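Local coordinates for protein scyllo-inosose 3-dehydrogenase (Thermotoga maritima, PDB 3IP1) that catalyses the NAD(+)-dependent oxidation of scyllo-inosose to 3-dehydro-scyllo-inosose, probably as a step in myo-inositol degradation, at residues A[329-333]-A[334-338]. Residues are numbered along the deposited sequence; the frame is centred on the assembly and turned at random.
Sequences EVFQV and RRAQI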
ATOM      1  N   GLU A 329      24.170   3.172  -1.484  1.00 30.35           N
ATOM      2  CA  GLU A 329      24.149   2.890  -2.921  1.00 30.10           C
ATOM      3  C   GLU A 329      23.474   1.576  -3.266  1.00 28.90           C
ATOM      4  O   GLU A 329      22.761   1.478  -4.267  1.00 28.00           O
ATOM      5  CB  GLU A 329      25.577   2.889  -3.464  1.00 30.53           C
ATOM      6  CG  GLU A 329      25.706   2.466  -4.928  1.00 35.09           C
ATOM      7  CD  GLU A 329      27.033   2.867  -5.529  1.00 39.73           C
ATOM      8  OE1 GLU A 329      27.347   4.072  -5.479  1.00 43.04           O
ATOM      9  OE2 GLU A 329      27.756   1.988  -6.048  1.00 42.11           O
ATOM     10  N   VAL A 330      23.728   0.553  -2.454  1.00 28.41           N
ATOM     11  CA  VAL A 330      23.127  -0.753  -2.681  1.00 27.76           C
ATOM     12  C   VAL A 330      21.594  -0.659  -2.732  1.00 27.92           C
ATOM     13  O   VAL A 330      20.975  -1.180  -3.668  1.00 27.45           O
ATOM     14  CB  VAL A 330      23.577  -1.759  -1.611  1.00 28.38           C
ATOM     15  CG1 VAL A 330      22.703  -3.028  -1.653  1.00 26.62           C
ATOM     16  CG2 VAL A 330      25.115  -2.082  -1.784  1.00 26.47           C
ATOM     17  N   PHE A 331      21.015   0.018  -1.731  1.00 27.25           N
ATOM     18  CA  PHE A 331      19.575   0.247  -1.623  1.00 27.35           C
ATOM     19  C   PHE A 331      19.004   1.134  -2.722  1.00 27.37           C
ATOM     20  O   PHE A 331      17.935   0.823  -3.242  1.00 28.11           O
ATOM     21  CB  PHE A 331      19.164   0.655  -0.185  1.00 26.86           C
ATOM     22  CG  PHE A 331      19.415  -0.446   0.791  1.00 27.92           C
ATOM     23  CD1 PHE A 331      18.394  -1.327   1.141  1.00 26.90           C
ATOM     24  CD2 PHE A 331      20.716  -0.703   1.249  1.00 27.64           C
ATOM     25  CE1 PHE A 331      18.649  -2.430   1.974  1.00 27.99           C
ATOM     26  CE2 PHE A 331      20.974  -1.798   2.076  1.00 29.63           C
ATOM     27  CZ  PHE A 331      19.940  -2.666   2.437  1.00 28.56           C
ATOM     28  N   GLN A 332      19.728   2.179  -3.119  1.00 26.48           N
ATOM     29  CA  GLN A 332      19.317   2.997  -4.253  1.00 25.79           C
ATOM     30  C   GLN A 332      19.290   2.215  -5.574  1.00 25.63           C
ATOM     31  O   GLN A 332      18.290   2.221  -6.308  1.00 24.08           O
ATOM     32  CB  GLN A 332      20.230   4.205  -4.401  1.00 26.10           C
ATOM     33  CG  GLN A 332      20.068   5.274  -3.317  1.00 26.97           C
ATOM     34  CD  GLN A 332      21.232   6.268  -3.303  1.00 29.93           C
ATOM     35  OE1 GLN A 332      22.352   5.943  -3.716  1.00 29.98           O
ATOM     36  NE2 GLN A 332      20.977   7.473  -2.817  1.00 28.45           N
ATOM     37  N   VAL A 333      20.393   1.535  -5.864  1.00 25.31           N
ATOM     38  CA  VAL A 333      20.573   0.891  -7.148  1.00 25.31           C
ATOM     39  C   VAL A 333      19.705  -0.382  -7.327  1.00 24.92           C
ATOM     40  O   VAL A 333      19.303  -0.704  -8.445  1.00 24.67           O
ATOM     41  CB  VAL A 333      22.087   0.632  -7.438  1.00 25.99           C
ATOM     42  CG1 VAL A 333      22.283  -0.116  -8.759  1.00 26.40           C
ATOM     43  CG2 VAL A 333      22.873   1.966  -7.491  1.00 25.54           C
ATOM     44  N   ARG A 334      19.419  -1.099  -6.242  1.00 23.92           N
ATOM     45  CA  ARG A 334      18.598  -2.312  -6.347  1.00 24.15           C
ATOM     46  C   ARG A 334      17.149  -2.083  -5.914  1.00 24.08           C
ATOM     47  O   ARG A 334      16.376  -3.039  -5.763  1.00 24.53           O
ATOM     48  CB  ARG A 334      19.231  -3.478  -5.573  1.00 23.90           C
ATOM     49  CG  ARG A 334      20.737  -3.646  -5.783  1.00 24.68           C
ATOM     50  CD  ARG A 334      21.138  -3.777  -7.269  1.00 26.43           C
ATOM     51  NE  ARG A 334      20.529  -4.949  -7.906  1.00 26.19           N
ATOM     52  CZ  ARG A 334      19.745  -4.883  -8.978  1.00 26.11           C
ATOM     53  NH1 ARG A 334      19.231  -5.987  -9.495  1.00 26.11           N
ATOM     54  NH2 ARG A 334      19.511  -3.712  -9.552  1.00 22.93           N
ATOM     55  N   ARG A 335      16.797  -0.818  -5.696  1.00 23.61           N
ATOM     56  CA  ARG A 335      15.427  -0.447  -5.301  1.00 24.69           C
ATOM     57  C   ARG A 335      14.980  -1.219  -4.049  1.00 24.06           C
ATOM     58  O   ARG A 335      13.874  -1.778  -3.990  1.00 24.30           O
ATOM     59  CB  ARG A 335      14.450  -0.673  -6.479  1.00 23.76           C
ATOM     60  CG  ARG A 335      13.300   0.308  -6.503  1.00 25.28           C
ATOM     61  CD  ARG A 335      12.253  -0.100  -7.545  1.00 24.44           C
ATOM     62  NE  ARG A 335      11.319   0.984  -7.779  1.00 24.25           N
ATOM     63  CZ  ARG A 335      10.160   1.130  -7.150  1.00 24.95           C
ATOM     64  NH1 ARG A 335       9.395   2.175  -7.424  1.00 26.62           N
ATOM     65  NH2 ARG A 335       9.766   0.232  -6.261  1.00 24.58           N
ATOM     66  N   ALA A 336      15.850  -1.234  -3.050  1.00 23.16           N
ATOM     67  CA  ALA A 336      15.631  -2.039  -1.858  1.00 23.06           C
ATOM     68  C   ALA A 336      15.318  -1.144  -0.676  1.00 22.98           C
ATOM     69  O   ALA A 336      15.479   0.073  -0.745  1.00 22.60           O
ATOM     70  CB  ALA A 336      16.844  -2.931  -1.582  1.00 22.28           C
ATOM     71  N   GLN A 337      14.802  -1.738   0.387  1.00 23.34           N
ATOM     72  CA  GLN A 337      14.482  -0.976   1.593  1.00 24.19           C
ATOM     73  C   GLN A 337      14.762  -1.758   2.888  1.00 24.09           C
ATOM     74  O   GLN A 337      14.969  -2.964   2.878  1.00 22.76           O
ATOM     75  CB  GLN A 337      13.028  -0.454   1.577  1.00 24.97           C
ATOM     76  CG  GLN A 337      11.932  -1.495   1.254  1.00 27.24           C
ATOM     77  CD  GLN A 337      11.772  -1.803  -0.272  1.00 31.31           C
ATOM     78  OE1 GLN A 337      12.011  -0.955  -1.157  1.00 34.29           O
ATOM     79  NE2 GLN A 337      11.374  -3.023  -0.564  1.00 32.58           N
ATOM     80  N   ILE A 338      14.747  -1.021   3.992  1.00 24.50           N
ATOM     81  CA  ILE A 338      15.078  -1.526   5.309  1.00 24.74           C
ATOM     82  C   ILE A 338      13.992  -1.063   6.261  1.00 24.61           C
ATOM     83  O   ILE A 338      13.740   0.134   6.375  1.00 24.25           O
ATOM     84  CB  ILE A 338      16.418  -0.909   5.824  1.00 25.35           C
ATOM     85  CG1 ILE A 338      17.571  -1.177   4.839  1.00 26.35           C
ATOM     86  CG2 ILE A 338      16.750  -1.434   7.242  1.00 23.39           C
ATOM     87  CD1 ILE A 338      18.776  -0.319   5.112  1.00 27.35           C
TER
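Arg-334 N closes the last turn of helix 328-333 on Val-330 O (3.0 Å), and its side chain then doubles back over the helix end. Bends at chi2 (-55°) and chi3 (-61°) fold the chain until Arg-334 CG sits 3.3 Å from Val-330 O and Arg-334 NH2 reaches Val-333 O at 3.2 Å. That last bond is a slanted one: the donor stands 38° out of the carbonyl plane, off the lone pairs. NH1 bonds Ala-307 O, and His-146 of the second subunit also binds Val-333 O. Cut back to an alanine, Arg-334 would probably leave Val-333 O with one donor fewer and Ala-307 O without its guanidinium mate. Arg-335, in a left-handed helical backbone conformation, turns the chain out of the helix; its N makes a weak bond to Gln-332 O while its side chain leads off to Asn-311. Ala-336 N then meets Phe-331 O in the carbonyl plane at 2.9 Å, and Ala-336 CB lies obliquely against Phe-331 CD1 (3.5 Å). Gln-337 N comes to the edge of the same ring. Ile-338 lays CD1 over one face, 3.8 Å from the Phe-331 ring centroid in a CH-pi contact, with Ile-338 CG1 3.3 Å from Phe-331 CE1; Leu-326 touches both side chains. The six-to-one bond from Ala-336 to Phe-331, the weak five-to-two bond, the left-handed backbone at Arg-335 and the apolar Phe-331–Ala-336 contact make a Schellman C-cap, here leading into strand 337-340, an edge strand, within the subunit, of the Rossmann-type domain's parallel sheet, which runs on antiparallel into the second subunit.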